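PDB 3JU2: xylose isomerase-like TIM barrel domain-containing protein from Sinorhizobium meliloti, which is of unknown function but binds a zinc ion within a TIM barrel related to xylose isomerases and AP endonucleases. Local coordinates for residues Ala98-Leu103 against Pro139-Pro144; Thr218-Met223 against Glu247-Ser252. All coordinates share one frame; numbering follows the deposited sequence.

Overall arrangement
Both contacts belong to one closed parallel barrel and meet at its zinc ion, although their centres lie about 19 Å apart. Contact 1 pairs strands 101-104 and 140-142 and delivers Glu143 to the metal. In contact 2 the loop after strand 201-206 packs against the end of strand 246-248 and the residues after it, among them Glu249. The centre of contact 1 is about 7 Å from that of the chain, and the centre of contact 2 about 12 Å from it. The two contacts touch through their ligating oxygens: OE2 of Glu143 and OE1 of Glu249 are 3.9 Å apart, and the shared zinc ion probably offsets their like charges. Asp178 and His205 complete the metal site.

Contact 1: Ala98-Leu103 against Pro139-Pro144. With ZN (zinc ion), chain D.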
loop_
_atom_site.group_PDB
_atom_site.type_symbol
_atom_site.label_atom_id
_atom_site.label_comp_id
_atom_site.label_asym_id
_atom_site.label_seq_id
_atom_site.Cartn_x
_atom_site.Cartn_y
_atom_site.Cartn_z
ATOM N N ALA A 98 -24.308 -8.627 16.201
ATOM C CA ALA A 98 -23.341 -7.750 15.540
ATOM C C ALA A 98 -23.923 -7.109 14.271
ATOM O O ALA A 98 -24.653 -7.758 13.520
ATOM C CB ALA A 98 -22.055 -8.513 15.225
ATOM N N ASP A 99 -23.604 -5.835 14.055
ATOM C CA ASP A 99 -24.038 -5.089 12.862
ATOM C C ASP A 99 -23.479 -5.635 11.539
ATOM O O ASP A 99 -24.057 -5.405 10.466
ATOM C CB ASP A 99 -23.644 -3.616 12.982
ATOM C CG ASP A 99 -24.343 -2.895 14.139
ATOM O OD1 ASP A 99 -25.152 -3.517 14.865
ATOM O OD2 ASP A 99 -24.063 -1.691 14.315
ATOM N N CYS A 100 -22.334 -6.317 11.618
ATOM C CA CYS A 100 -21.720 -6.993 10.471
ATOM C C CYS A 100 -20.656 -7.975 10.957
ATOM O O CYS A 100 -20.155 -7.852 12.080
ATOM C CB CYS A 100 -21.076 -5.985 9.494
ATOM S SG CYS A 100 -19.705 -5.046 10.211
ATOM N N LEU A 101 -20.360 -8.968 10.125
ATOM C CA LEU A 101 -19.155 -9.775 10.276
ATOM C C LEU A 101 -18.084 -9.201 9.356
ATOM O O LEU A 101 -18.258 -9.180 8.125
ATOM C CB LEU A 101 -19.404 -11.246 9.927
ATOM C CG LEU A 101 -18.177 -12.165 9.946
ATOM C CD1 LEU A 101 -17.651 -12.392 11.386
ATOM C CD2 LEU A 101 -18.509 -13.475 9.274
ATOM N N VAL A 102 -16.980 -8.739 9.953
ATOM C CA VAL A 102 -15.853 -8.194 9.194
ATOM C C VAL A 102 -15.098 -9.328 8.483
ATOM O O VAL A 102 -14.777 -10.337 9.099
ATOM C CB VAL A 102 -14.882 -7.366 10.119
ATOM C CG1 VAL A 102 -13.607 -6.911 9.368
ATOM C CG2 VAL A 102 -15.602 -6.163 10.712
ATOM N N LEU A 103 -14.816 -9.163 7.196
ATOM C CA LEU A 103 -14.061 -10.162 6.433
ATOM C C LEU A 103 -12.681 -9.643 6.032
ATOM O O LEU A 103 -12.561 -8.601 5.374
ATOM C CB LEU A 103 -14.817 -10.587 5.174
ATOM C CG LEU A 103 -16.219 -11.190 5.309
ATOM C CD1 LEU A 103 -16.726 -11.554 3.926
ATOM C CD2 LEU A 103 -16.260 -12.402 6.227
ATOM N N PRO A 139 -24.982 -9.070 7.846
ATOM C CA PRO A 139 -24.300 -8.416 6.734
ATOM C C PRO A 139 -22.807 -8.767 6.758
ATOM O O PRO A 139 -22.219 -8.869 7.829
ATOM C CB PRO A 139 -24.490 -6.933 7.035
ATOM C CG PRO A 139 -25.703 -6.877 7.924
ATOM C CD PRO A 139 -25.583 -8.094 8.770
ATOM N N LEU A 140 -22.230 -8.997 5.588
ATOM C CA LEU A 140 -20.819 -9.335 5.479
ATOM C C LEU A 140 -20.071 -8.084 5.087
ATOM O O LEU A 140 -20.345 -7.522 4.040
ATOM C CB LEU A 140 -20.612 -10.425 4.426
ATOM C CG LEU A 140 -21.146 -11.825 4.738
ATOM C CD1 LEU A 140 -20.799 -12.787 3.601
ATOM C CD2 LEU A 140 -20.663 -12.380 6.093
ATOM N N ALA A 141 -19.141 -7.631 5.927
ATOM C CA ALA A 141 -18.370 -6.432 5.627
ATOM C C ALA A 141 -16.973 -6.804 5.145
ATOM O O ALA A 141 -16.134 -7.277 5.928
ATOM C CB ALA A 141 -18.310 -5.475 6.841
ATOM N N ILE A 142 -16.744 -6.635 3.847
ATOM C CA ILE A 142 -15.403 -6.789 3.287
ATOM C C ILE A 142 -14.574 -5.615 3.778
ATOM O O ILE A 142 -14.915 -4.456 3.541
ATOM C CB ILE A 142 -15.419 -6.791 1.737
ATOM C CG1 ILE A 142 -16.264 -7.971 1.219
ATOM C CG2 ILE A 142 -13.981 -6.819 1.166
ATOM C CD1 ILE A 142 -16.484 -7.918 -0.276
ATOM N N GLU A 143 -13.477 -5.905 4.464
ATOM C CA GLU A 143 -12.607 -4.824 4.894
ATOM C C GLU A 143 -11.401 -4.804 3.966
ATOM O O GLU A 143 -10.536 -5.693 4.074
ATOM C CB GLU A 143 -12.183 -5.004 6.357
ATOM C CG GLU A 143 -11.155 -3.981 6.794
ATOM C CD GLU A 143 -10.816 -4.074 8.276
ATOM O OE1 GLU A 143 -10.924 -5.163 8.880
ATOM O OE2 GLU A 143 -10.408 -3.049 8.827
ATOM N N PRO A 144 -11.351 -3.823 3.033
ATOM C CA PRO A 144 -10.142 -3.754 2.242
ATOM C C PRO A 144 -8.947 -3.445 3.155
ATOM O O PRO A 144 -9.058 -2.603 4.055
ATOM C CB PRO A 144 -10.400 -2.586 1.292
ATOM C CG PRO A 144 -11.482 -1.784 1.904
ATOM C CD PRO A 144 -12.314 -2.754 2.664
HETATM ZN ZN ZN D . -10.247 -2.090 10.650
HETATM O O HOH W 1 -10.393 -8.205 3.160
#
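Leu101 sits beside Leu140 in two neighbouring parallel strands, which four backbone hydrogen bonds tie together. Leu101 N donates to Pro139 O, Ala141 N to Leu101 O, Leu103 N to Ala141 O, and Glu143 N to Leu103 O at 3.0 Å; the last bond lies in the carbonyl plane and is nearly straight at 169°. Thus 98-103 bonds through Leu101 and Leu103, while the peptide groups of Val102 turn to strand 61-69.

The side chains alternate between two faces. On one, Leu101 and Leu140 run side by side, their CD2 methyls 4.0 Å apart, and Leu103 CD1 reaches Leu140 CB at 4.1 Å; helices 76-96 and 115-136 cover this layer. The other face looks into the barrel, where Cys100 SG rests 3.7 Å from Ala141 CB beside Val102.

Glu143 can be followed from its CB to the metal. CB packs 3.8 Å from Val102 CG1 and near the carbonyl oxygen of Leu103. CG stands anti to the backbone N (chi1 174°), and the extended chain carries the carboxylate past Val102. CD approaches both Val102 CG1 and the zinc ion, 3.1 Å from the metal. OE1 lies 3.2 Å from the CG1 methyl of Val102, while OE2 binds the zinc ion at 2.1 Å, making Glu143 a monodentate ligand. A water donating to both Leu103 O and Glu143 O adds a further link between the two backbones. With helix 115-136 as the connection, this is a beta-alpha-beta unit of a TIM barrel, with a metal ligand at the C-terminal side of the barrel, where the zinc site lies.

Contact 2: Thr218-Met223 against Glu247-Ser252; sequences TDRGMM and EVEIFS. With ZN (zinc ion), chain D.
A zinc ligand and an aromatic ring share one arginine: Arg220 reaches from the loop after strand 201-206 of the TIM barrel to Glu249 and Phe251, which follow the barrel's last strand. Arg220 CZ lies over the Phe251 ring in a cation-pi contact, 4.3 Å from the centroid, the two planes inclined by 42°. At the guanidinium edge, NH1 donates to Glu249 O at 3.0 Å and makes a weak salt-bridge bond to Glu249 OE1; NH1 also bonds to the zinc ligand Asp178. The extended chain from CG to NE lets the arginine run alongside Phe251, while its backbone N bonds to Phe251 O at 2.9 Å. An alanine here would remove the guanidinium and would probably leave the Phe251 face without its cation, and Glu249 O and the carboxylates of Glu249 and Asp178 without the NH1 donor they share.

Beyond Arg220, Met222 CE meets Ile250 CD1 at 3.7 Å, and Met223, bent at chi2 (84°), brings its CE equally near Val248 CG2. A water joins Asp219 OD1, Arg220 O and Ser252 OG, which also accepts from Trp256 N; Asp219 OD2 forms a salt bridge with Lys214. Glu249 OE1 binds the zinc ion at 2.1 Å.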
loop_
_atom_site.group_PDB
_atom_site.type_symbol
_atom_site.label_atom_id
_atom_site.label_comp_id
_atom_site.label_asym_id
_atom_site.label_seq_id
_atom_site.Cartn_x
_atom_site.Cartn_y
_atom_site.Cartn_z
ATOM N N THR A 218 1.844 -3.467 13.829
ATOM C CA THR A 218 1.485 -3.076 15.190
ATOM C C THR A 218 1.982 -1.681 15.596
ATOM O O THR A 218 2.361 -1.464 16.751
ATOM C CB THR A 218 2.021 -4.114 16.206
ATOM O OG1 THR A 218 3.447 -4.197 16.071
ATOM C CG2 THR A 218 1.367 -5.497 15.995
ATOM N N ASP A 219 1.961 -0.729 14.666
ATOM C CA ASP A 219 2.300 0.661 14.991
ATOM C C ASP A 219 1.254 1.632 14.422
ATOM O O ASP A 219 1.587 2.700 13.896
ATOM C CB ASP A 219 3.715 1.020 14.501
ATOM C CG ASP A 219 4.233 2.335 15.107
ATOM O OD1 ASP A 219 3.847 2.641 16.260
ATOM O OD2 ASP A 219 4.991 3.069 14.419
ATOM N N ARG A 220 -0.010 1.226 14.501
ATOM C CA ARG A 220 -1.126 2.129 14.277
ATOM C C ARG A 220 -1.089 3.256 15.306
ATOM O O ARG A 220 -0.699 3.045 16.466
ATOM C CB ARG A 220 -2.448 1.377 14.371
ATOM C CG ARG A 220 -2.633 0.344 13.273
ATOM C CD ARG A 220 -4.101 0.022 13.222
ATOM N NE ARG A 220 -4.411 -1.042 12.289
ATOM C CZ ARG A 220 -5.639 -1.318 11.864
ATOM N NH1 ARG A 220 -6.681 -0.603 12.299
ATOM N NH2 ARG A 220 -5.828 -2.315 11.004
ATOM N N GLY A 221 -1.453 4.458 14.869
ATOM C CA GLY A 221 -1.555 5.599 15.776
ATOM C C GLY A 221 -2.904 5.809 16.431
ATOM O O GLY A 221 -3.952 5.353 15.932
ATOM N N MET A 222 -2.871 6.506 17.564
ATOM C CA MET A 222 -4.064 7.097 18.141
ATOM C C MET A 222 -4.475 8.261 17.243
ATOM O O MET A 222 -3.629 8.968 16.719
ATOM C CB MET A 222 -3.767 7.616 19.565
ATOM C CG MET A 222 -4.979 8.244 20.317
ATOM S SD MET A 222 -6.415 7.337 20.727
ATOM C CE MET A 222 -5.728 6.199 21.965
ATOM N N MET A 223 -5.774 8.429 17.079
ATOM C CA MET A 223 -6.347 9.537 16.301
ATOM C C MET A 223 -5.726 10.872 16.686
ATOM O O MET A 223 -5.689 11.227 17.867
ATOM C CB MET A 223 -7.869 9.552 16.481
ATOM C CG MET A 223 -8.595 8.279 16.024
ATOM S SD MET A 223 -8.708 6.849 17.137
ATOM C CE MET A 223 -9.446 7.650 18.603
ATOM N N GLU A 247 -15.449 3.336 14.976
ATOM C CA GLU A 247 -14.876 2.241 15.748
ATOM C C GLU A 247 -13.349 2.340 15.836
ATOM O O GLU A 247 -12.632 2.160 14.847
ATOM C CB GLU A 247 -15.342 0.911 15.169
ATOM C CG GLU A 247 -14.727 -0.362 15.773
ATOM C CD GLU A 247 -14.969 -1.599 14.902
ATOM O OE1 GLU A 247 -16.149 -1.874 14.547
ATOM O OE2 GLU A 247 -13.978 -2.309 14.575
ATOM N N VAL A 248 -12.859 2.644 17.035
ATOM C CA VAL A 248 -11.423 2.696 17.296
ATOM C C VAL A 248 -10.722 1.327 17.250
ATOM O O VAL A 248 -10.940 0.460 18.116
ATOM C CB VAL A 248 -11.106 3.381 18.638
ATOM C CG1 VAL A 248 -9.595 3.521 18.813
ATOM C CG2 VAL A 248 -11.723 4.752 18.687
ATOM N N GLU A 249 -9.841 1.174 16.264
ATOM C CA GLU A 249 -9.010 -0.031 16.112
ATOM C C GLU A 249 -7.520 0.317 15.986
ATOM O O GLU A 249 -7.028 0.753 14.923
ATOM C CB GLU A 249 -9.489 -0.870 14.920
ATOM C CG GLU A 249 -8.791 -2.237 14.805
ATOM C CD GLU A 249 -9.263 -3.015 13.602
ATOM O OE1 GLU A 249 -9.463 -2.376 12.555
ATOM O OE2 GLU A 249 -9.445 -4.248 13.696
ATOM N N ILE A 250 -6.799 0.150 17.093
ATOM C CA ILE A 250 -5.396 0.526 17.176
ATOM C C ILE A 250 -4.580 -0.725 17.535
ATOM O O ILE A 250 -4.887 -1.374 18.524
ATOM C CB ILE A 250 -5.168 1.612 18.270
ATOM C CG1 ILE A 250 -5.860 2.933 17.876
ATOM C CG2 ILE A 250 -3.675 1.862 18.469
ATOM C CD1 ILE A 250 -5.935 3.924 19.006
ATOM N N PHE A 251 -3.593 -1.084 16.711
ATOM C CA PHE A 251 -2.618 -2.114 17.117
ATOM C C PHE A 251 -1.350 -1.351 17.392
ATOM O O PHE A 251 -0.749 -0.769 16.461
ATOM C CB PHE A 251 -2.347 -3.171 16.032
ATOM C CG PHE A 251 -3.590 -3.773 15.401
ATOM C CD1 PHE A 251 -4.750 -4.005 16.133
ATOM C CD2 PHE A 251 -3.559 -4.173 14.072
ATOM C CE1 PHE A 251 -5.889 -4.571 15.528
ATOM C CE2 PHE A 251 -4.688 -4.745 13.462
ATOM C CZ PHE A 251 -5.852 -4.947 14.200
ATOM N N SER A 252 -0.963 -1.284 18.666
ATOM C CA SER A 252 0.204 -0.481 19.062
ATOM C C SER A 252 1.076 -1.238 20.090
ATOM O O SER A 252 0.920 -1.053 21.301
ATOM C CB SER A 252 -0.247 0.858 19.634
ATOM O OG SER A 252 0.860 1.644 20.064
HETATM ZN ZN ZN D . -10.247 -2.090 10.650
HETATM O O HOH W 2 1.615 2.998 17.890
HETATM O O HOH W 3 -8.170 -3.951 10.284
#